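Local coordinates for protein hypoxanthine-guanine phosphoribosyltransferase (Thermus thermophilus, PDB 3ACD) that probably catalyses the salvage of hypoxanthine and guanine, joining each base to 5-phosphoribosyl 1-diphosphate to give IMP or GMP, at residues F5-A16 and N169-R177; L63-S71 and E84-P92. All blocks are in the same frame, centred on the assembly; numbering follows the deposited sequence.

Contact 1: residues F5-A16 and N169-R177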
# COMPACT_ATOMS: atom_id res chain seq x y z
N PHE A 5 -17.05 5.53 -9.59
CA PHE A 5 -15.91 6.44 -9.50
C PHE A 5 -16.14 7.61 -10.45
O PHE A 5 -16.19 7.42 -11.67
CB PHE A 5 -14.61 5.72 -9.86
CG PHE A 5 -14.24 4.60 -8.92
CD1 PHE A 5 -14.10 4.85 -7.55
CD2 PHE A 5 -14.03 3.31 -9.39
CE1 PHE A 5 -13.76 3.82 -6.67
CE2 PHE A 5 -13.69 2.28 -8.52
CZ PHE A 5 -13.55 2.54 -7.15
N THR A 6 -16.29 8.80 -9.90
CA THR A 6 -16.53 9.99 -10.71
C THR A 6 -15.46 11.06 -10.52
O THR A 6 -15.08 11.39 -9.40
CB THR A 6 -17.91 10.62 -10.38
OG1 THR A 6 -18.08 11.82 -11.15
CG2 THR A 6 -18.00 10.96 -8.90
N PRO A 7 -14.95 11.61 -11.63
CA PRO A 7 -13.91 12.65 -11.61
C PRO A 7 -14.44 13.98 -11.07
O PRO A 7 -15.62 14.29 -11.20
CB PRO A 7 -13.50 12.77 -13.07
CG PRO A 7 -13.85 11.42 -13.65
CD PRO A 7 -15.17 11.14 -13.01
N GLY A 8 -13.55 14.76 -10.46
CA GLY A 8 -13.93 16.06 -9.96
C GLY A 8 -13.89 17.00 -11.15
O GLY A 8 -13.56 16.56 -12.25
N ASN A 9 -14.21 18.27 -10.96
CA ASN A 9 -14.20 19.21 -12.08
C ASN A 9 -12.96 20.10 -12.12
O ASN A 9 -12.98 21.17 -12.72
CB ASN A 9 -15.45 20.09 -12.06
CG ASN A 9 -15.51 21.00 -10.84
OD1 ASN A 9 -16.43 21.79 -10.69
ND2 ASN A 9 -14.52 20.88 -9.97
N GLY A 10 -11.89 19.64 -11.47
CA GLY A 10 -10.65 20.41 -11.46
C GLY A 10 -9.90 20.33 -12.78
O GLY A 10 -10.29 19.58 -13.67
N PRO A 11 -8.80 21.09 -12.93
CA PRO A 11 -7.99 21.12 -14.14
C PRO A 11 -7.10 19.90 -14.40
O PRO A 11 -6.71 19.64 -15.53
CB PRO A 11 -7.18 22.40 -13.98
CG PRO A 11 -6.93 22.41 -12.50
CD PRO A 11 -8.30 22.07 -11.94
N VAL A 12 -6.77 19.16 -13.34
CA VAL A 12 -5.91 17.99 -13.48
C VAL A 12 -6.71 16.69 -13.49
O VAL A 12 -7.49 16.42 -12.57
CB VAL A 12 -4.87 17.93 -12.34
CG1 VAL A 12 -4.01 16.68 -12.47
CG2 VAL A 12 -4.00 19.18 -12.39
N GLN A 13 -6.50 15.89 -14.53
CA GLN A 13 -7.18 14.61 -14.69
C GLN A 13 -6.20 13.62 -15.32
O GLN A 13 -5.69 13.86 -16.42
CB GLN A 13 -8.40 14.77 -15.61
CG GLN A 13 -9.38 15.88 -15.23
CD GLN A 13 -10.15 15.60 -13.95
OE1 GLN A 13 -10.36 14.45 -13.58
NE2 GLN A 13 -10.58 16.67 -13.28
N ILE A 14 -5.94 12.51 -14.64
CA ILE A 14 -5.02 11.50 -15.17
C ILE A 14 -5.67 10.13 -15.00
O ILE A 14 -5.94 9.69 -13.88
CB ILE A 14 -3.67 11.52 -14.42
CG1 ILE A 14 -3.17 12.96 -14.29
CG2 ILE A 14 -2.64 10.70 -15.19
CD1 ILE A 14 -1.84 13.10 -13.55
N SER A 15 -5.92 9.46 -16.12
CA SER A 15 -6.59 8.16 -16.11
C SER A 15 -5.78 7.03 -15.49
O SER A 15 -4.55 7.08 -15.41
CB SER A 15 -6.98 7.75 -17.53
OG SER A 15 -5.84 7.41 -18.30
N ALA A 16 -6.49 5.98 -15.08
CA ALA A 16 -5.85 4.81 -14.49
C ALA A 16 -4.89 4.21 -15.51
O ALA A 16 -3.83 3.71 -15.16
CB ALA A 16 -6.90 3.79 -14.09
N ASN A 169 -9.47 5.78 -2.77
CA ASN A 169 -9.78 4.59 -3.56
C ASN A 169 -10.07 4.79 -5.05
O ASN A 169 -10.26 3.82 -5.78
CB ASN A 169 -10.92 3.80 -2.90
CG ASN A 169 -12.19 4.63 -2.73
OD1 ASN A 169 -12.14 5.80 -2.36
ND2 ASN A 169 -13.33 4.00 -2.96
N LEU A 170 -10.11 6.04 -5.51
CA LEU A 170 -10.35 6.29 -6.93
C LEU A 170 -9.15 5.72 -7.69
O LEU A 170 -8.00 5.96 -7.32
CB LEU A 170 -10.48 7.79 -7.21
CG LEU A 170 -11.88 8.43 -7.12
CD1 LEU A 170 -12.59 7.99 -5.85
CD2 LEU A 170 -11.74 9.95 -7.17
N PRO A 171 -9.39 4.94 -8.76
CA PRO A 171 -8.29 4.36 -9.53
C PRO A 171 -7.53 5.35 -10.41
O PRO A 171 -6.51 5.01 -11.01
CB PRO A 171 -8.98 3.26 -10.33
CG PRO A 171 -10.34 3.84 -10.58
CD PRO A 171 -10.69 4.44 -9.24
N PHE A 172 -8.03 6.58 -10.46
CA PHE A 172 -7.41 7.62 -11.27
C PHE A 172 -7.11 8.87 -10.44
O PHE A 172 -7.52 8.98 -9.29
CB PHE A 172 -8.34 7.99 -12.43
CG PHE A 172 -9.75 8.29 -12.01
CD1 PHE A 172 -10.06 9.48 -11.36
CD2 PHE A 172 -10.77 7.36 -12.22
CE1 PHE A 172 -11.36 9.74 -10.92
CE2 PHE A 172 -12.07 7.61 -11.78
CZ PHE A 172 -12.37 8.80 -11.13
N ILE A 173 -6.37 9.79 -11.04
CA ILE A 173 -6.04 11.04 -10.38
C ILE A 173 -6.99 12.10 -10.92
O ILE A 173 -7.16 12.22 -12.14
CB ILE A 173 -4.58 11.48 -10.67
CG1 ILE A 173 -3.60 10.71 -9.78
CG2 ILE A 173 -4.42 12.99 -10.45
CD1 ILE A 173 -3.73 11.03 -8.30
N THR A 174 -7.63 12.84 -10.02
CA THR A 174 -8.54 13.90 -10.43
C THR A 174 -8.29 15.12 -9.54
O THR A 174 -7.35 15.12 -8.74
CB THR A 174 -10.02 13.44 -10.34
OG1 THR A 174 -10.88 14.48 -10.82
CG2 THR A 174 -10.39 13.09 -8.92
N SER A 175 -9.12 16.14 -9.67
CA SER A 175 -8.93 17.35 -8.88
C SER A 175 -10.20 18.17 -8.76
O SER A 175 -11.20 17.89 -9.43
CB SER A 175 -7.84 18.22 -9.52
OG SER A 175 -8.20 18.56 -10.85
N ILE A 176 -10.15 19.19 -7.91
CA ILE A 176 -11.28 20.10 -7.71
C ILE A 176 -10.85 21.47 -8.20
O ILE A 176 -9.68 21.69 -8.51
CB ILE A 176 -11.66 20.22 -6.22
CG1 ILE A 176 -10.45 20.71 -5.42
CG2 ILE A 176 -12.16 18.88 -5.70
CD1 ILE A 176 -10.73 20.94 -3.95
N ARG A 177 -11.80 22.39 -8.29
CA ARG A 177 -11.50 23.74 -8.72
C ARG A 177 -11.06 24.56 -7.52
O ARG A 177 -11.54 24.34 -6.40
CB ARG A 177 -12.73 24.39 -9.37
CG ARG A 177 -13.18 23.69 -10.64
CD ARG A 177 -14.39 24.38 -11.25
NE ARG A 177 -14.82 23.73 -12.48
CZ ARG A 177 -15.85 24.13 -13.21
NH1 ARG A 177 -16.57 25.18 -12.83
NH2 ARG A 177 -16.18 23.48 -14.32
O HOH W 1 -14.50 21.81 -7.44
O HOH W 2 -9.67 11.79 -13.81

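Contact 2: residues L63-S71 and E84-P92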
# COMPACT_ATOMS: atom_id res chain seq x y z
N LEU A 63 14.63 -6.57 -3.53
CA LEU A 63 14.55 -5.33 -2.79
C LEU A 63 13.77 -5.49 -1.50
O LEU A 63 13.01 -6.45 -1.33
CB LEU A 63 13.90 -4.25 -3.66
CG LEU A 63 12.51 -4.54 -4.25
CD1 LEU A 63 11.43 -4.31 -3.21
CD2 LEU A 63 12.27 -3.63 -5.45
N THR A 64 13.97 -4.55 -0.58
CA THR A 64 13.28 -4.55 0.70
C THR A 64 12.44 -3.29 0.78
O THR A 64 12.61 -2.37 -0.03
CB THR A 64 14.27 -4.60 1.89
OG1 THR A 64 15.18 -3.49 1.81
CG2 THR A 64 15.05 -5.90 1.88
N MET A 65 11.54 -3.23 1.75
CA MET A 65 10.67 -2.07 1.89
C MET A 65 10.43 -1.70 3.34
O MET A 65 10.65 -2.49 4.26
CB MET A 65 9.29 -2.37 1.27
CG MET A 65 9.29 -2.96 -0.14
SD MET A 65 7.59 -3.41 -0.61
CE MET A 65 7.89 -4.38 -2.11
N ASP A 66 9.97 -0.47 3.53
CA ASP A 66 9.62 0.02 4.85
C ASP A 66 8.57 1.11 4.64
O ASP A 66 8.38 1.59 3.51
CB ASP A 66 10.83 0.58 5.60
CG ASP A 66 10.70 0.43 7.10
OD1 ASP A 66 9.58 0.12 7.57
OD2 ASP A 66 11.70 0.62 7.82
N PHE A 67 7.88 1.47 5.71
CA PHE A 67 6.83 2.48 5.65
C PHE A 67 7.04 3.50 6.76
O PHE A 67 7.40 3.14 7.88
CB PHE A 67 5.46 1.82 5.80
CG PHE A 67 5.12 0.88 4.68
CD1 PHE A 67 4.34 1.32 3.61
CD2 PHE A 67 5.60 -0.42 4.67
CE1 PHE A 67 4.05 0.47 2.55
CE2 PHE A 67 5.32 -1.28 3.61
CZ PHE A 67 4.55 -0.83 2.54
N ILE A 68 6.83 4.77 6.44
CA ILE A 68 6.98 5.84 7.42
C ILE A 68 5.86 6.85 7.26
O ILE A 68 5.32 7.03 6.17
CB ILE A 68 8.32 6.57 7.24
CG1 ILE A 68 8.40 7.17 5.84
CG2 ILE A 68 9.47 5.61 7.49
CD1 ILE A 68 9.66 7.96 5.58
N ALA A 69 5.50 7.51 8.35
CA ALA A 69 4.46 8.53 8.32
C ALA A 69 5.09 9.86 8.72
O ALA A 69 5.77 9.94 9.73
CB ALA A 69 3.33 8.16 9.28
N ILE A 70 4.86 10.88 7.91
CA ILE A 70 5.42 12.21 8.17
C ILE A 70 4.34 13.27 7.97
O ILE A 70 3.34 13.04 7.30
CB ILE A 70 6.60 12.49 7.22
CG1 ILE A 70 7.24 13.84 7.55
CG2 ILE A 70 6.13 12.46 5.78
CD1 ILE A 70 7.90 13.89 8.91
N SER A 71 4.55 14.44 8.57
CA SER A 71 3.59 15.54 8.45
C SER A 71 4.26 16.89 8.68
O SER A 71 5.21 17.00 9.46
CB SER A 71 2.45 15.36 9.46
OG SER A 71 1.77 14.13 9.24
N GLU A 84 7.11 16.60 11.97
CA GLU A 84 7.59 15.43 12.70
C GLU A 84 7.06 14.15 12.08
O GLU A 84 6.06 14.17 11.35
CB GLU A 84 7.17 15.51 14.17
CG GLU A 84 7.72 16.72 14.91
CD GLU A 84 9.24 16.75 14.91
OE1 GLU A 84 9.86 15.80 15.44
OE2 GLU A 84 9.81 17.72 14.38
N LEU A 85 7.72 13.03 12.37
CA LEU A 85 7.30 11.74 11.84
C LEU A 85 6.35 11.04 12.80
O LEU A 85 6.58 11.00 14.01
CB LEU A 85 8.51 10.85 11.56
CG LEU A 85 9.41 10.44 12.73
CD1 LEU A 85 10.41 9.39 12.26
CD2 LEU A 85 10.14 11.66 13.28
N LEU A 86 5.27 10.48 12.25
CA LEU A 86 4.27 9.78 13.04
C LEU A 86 4.52 8.28 13.04
O LEU A 86 3.90 7.53 13.80
CB LEU A 86 2.87 10.07 12.49
CG LEU A 86 2.54 11.55 12.26
CD1 LEU A 86 1.12 11.68 11.72
CD2 LEU A 86 2.70 12.33 13.55
N LYS A 87 5.45 7.84 12.19
CA LYS A 87 5.80 6.43 12.07
C LYS A 87 7.29 6.32 11.75
O LYS A 87 7.75 6.85 10.74
CB LYS A 87 4.98 5.76 10.97
CG LYS A 87 5.24 4.27 10.80
CD LYS A 87 4.82 3.49 12.03
CE LYS A 87 5.03 1.99 11.84
NZ LYS A 87 6.46 1.65 11.60
N ASP A 88 8.03 5.62 12.61
CA ASP A 88 9.46 5.45 12.42
C ASP A 88 9.83 4.27 11.54
O ASP A 88 9.01 3.39 11.27
CB ASP A 88 10.15 5.30 13.78
CG ASP A 88 10.00 6.53 14.65
OD1 ASP A 88 8.85 6.90 14.95
OD2 ASP A 88 11.03 7.12 15.04
N LEU A 89 11.09 4.25 11.11
CA LEU A 89 11.62 3.19 10.26
C LEU A 89 11.89 1.95 11.11
O LEU A 89 12.23 2.07 12.29
CB LEU A 89 12.93 3.65 9.61
CG LEU A 89 12.92 4.81 8.60
CD1 LEU A 89 12.34 6.06 9.23
CD2 LEU A 89 14.34 5.07 8.13
N ARG A 90 11.74 0.78 10.51
CA ARG A 90 11.97 -0.48 11.22
C ARG A 90 13.22 -1.20 10.73
O ARG A 90 13.88 -1.90 11.49
CB ARG A 90 10.76 -1.40 11.07
CG ARG A 90 9.52 -0.92 11.80
CD ARG A 90 8.32 -1.81 11.50
NE ARG A 90 8.57 -3.21 11.82
CZ ARG A 90 7.69 -4.19 11.65
NH1 ARG A 90 6.49 -3.92 11.16
NH2 ARG A 90 8.01 -5.43 11.97
N LEU A 91 13.54 -1.03 9.45
CA LEU A 91 14.71 -1.67 8.86
C LEU A 91 15.86 -0.67 8.75
O LEU A 91 15.65 0.53 8.59
CB LEU A 91 14.38 -2.22 7.47
CG LEU A 91 13.54 -3.51 7.41
CD1 LEU A 91 12.19 -3.30 8.08
CD2 LEU A 91 13.35 -3.92 5.96
N PRO A 92 17.11 -1.16 8.85
CA PRO A 92 18.28 -0.29 8.77
C PRO A 92 18.43 0.33 7.39
O PRO A 92 18.12 -0.31 6.38
CB PRO A 92 19.44 -1.24 9.08
CG PRO A 92 18.81 -2.32 9.92
CD PRO A 92 17.50 -2.54 9.21
O HOH W 3 13.88 1.54 6.77

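Contact 1: residues F5-A16 and N169-R177
Thr174 OG1 sits between two partners: it accepts the backbone N-H of Gly8 (N to OG1 2.7 Å) and donates to the amide oxygen of Gln13 (OG1 to OE1 2.8 Å). Thr174 puts this hydroxyl trans to its own backbone N (chi1 -176°), which turns it toward Gly8 N and Gln13 OE1. The Gln13 chain bends at chi2, and its NE2 donates to Gly10 O in the plane of the amide, which fixes the rotation of the group; a water joins Gln13 OE1 to Ile173 O. Next along the strand, Ser175 OG donates to a lone pair of Val12 O (2.8 Å) in the carbonyl plane. Ser175 O accepts Gly10 N from above its carbonyl plane; a CB on Gly8 would run into this carbonyl, and one on Gly10 into Ser175 OG and Ile176 O. At one end, Arg177 NE donates to Asn9 O (3.2 Å) at the edge of the guanidinium, while the Asn9 amide lies almost parallel to that group, 8° apart, with OD1 over its face. A second water ties Asn9 ND2 to Arg177 N. Ile14 and Ile173 link the two end regions of the chain by one antiparallel hydrogen-bonded bridge, Ile14 N to Ile173 O 2.8 Å and nearly straight at 176°, and their side chains lie side by side. At the apolar end Pro171 CD lies over the centre of one face of the Phe5 ring in a CH-pi contact, 3.5 Å from the centroid, and Phe172 CE2 meets Phe5 CB. Ile14 and Ile173 pack on Ile19 of helix 16-33 and Leu132 of strand 132-133, Asn169 ND2 hydrogen-bonds to Ile59 O and Leu61 O of the second subunit, and strand 174-175 pairs with 156-157, whose Val156 touches Val12 and belongs to the IMP pocket.

Contact 2: residues L63-S71 and E84-P92
Asp66 OD2 accepts two consecutive backbone N-H groups, those of Arg90 (N to OD2 2.7 Å) and Leu91 (N to OD2 3.0 Å). Arg90 N uses the syn lone pair, whereas the nearly straight bond from Leu91 N, 175°, comes from above the carboxylate plane. A water also donates to OD2 and to Leu91 O. The second oxygen, OD1, takes Phe67 N on its anti side, tilted out of the carboxylate plane, so both oxygens are held and the group cannot easily turn. An asparagine here would probably turn an N-H toward one of these donors, leaving Phe67 N or the Arg90 and Leu91 amides without an acceptor. Leu86 and Lys87 both face Ala69 as a classic beta bulge: Leu86 N donates to Ala69 O at 2.6 Å and Lys87 N to the same oxygen at 3.3 Å, both from one face of its plane. Ile68 and Leu89 lie alongside; Ile68 CG2, opposite its carbonyl carbon (CG1 at chi1 59°), is directed at Leu89 CD1, a tight 3.4 Å away, and Leu91 CD2 rests on Met65 O. Leu89 touches Tyr117 of helix 109-119, while Lys87 packs on Lys87 of the second subunit. The buried carboxylate thus binds the loop to strand 64-70 through backbone amides, and the charged ends of Lys87 and Arg90, nearby but not in contact, are likely to favour its negative charge.

In the fold
The two contacts lie on opposite sides of the chain's centre, about 28 Å apart between centres and about 15 Å between nearest atoms. Contact 1 joins the first and last parts of the chain, and contact 2 is nested within the loop it closes. Contact 2 lies along strand 64-70, the outermost strand on one side of the parallel sheet of this phosphoribosyltransferase fold; contact 1 includes strand 174-175 of the small antiparallel sheet, consistent with the hood of such enzymes. Residues 72-83 are not modelled, consistent with the flexible active-site loop of relatives. Each contact comes near the bound IMP, the side chains of Ile70 and Ser175 about 6 and 7 Å from it, and both touch the second subunit.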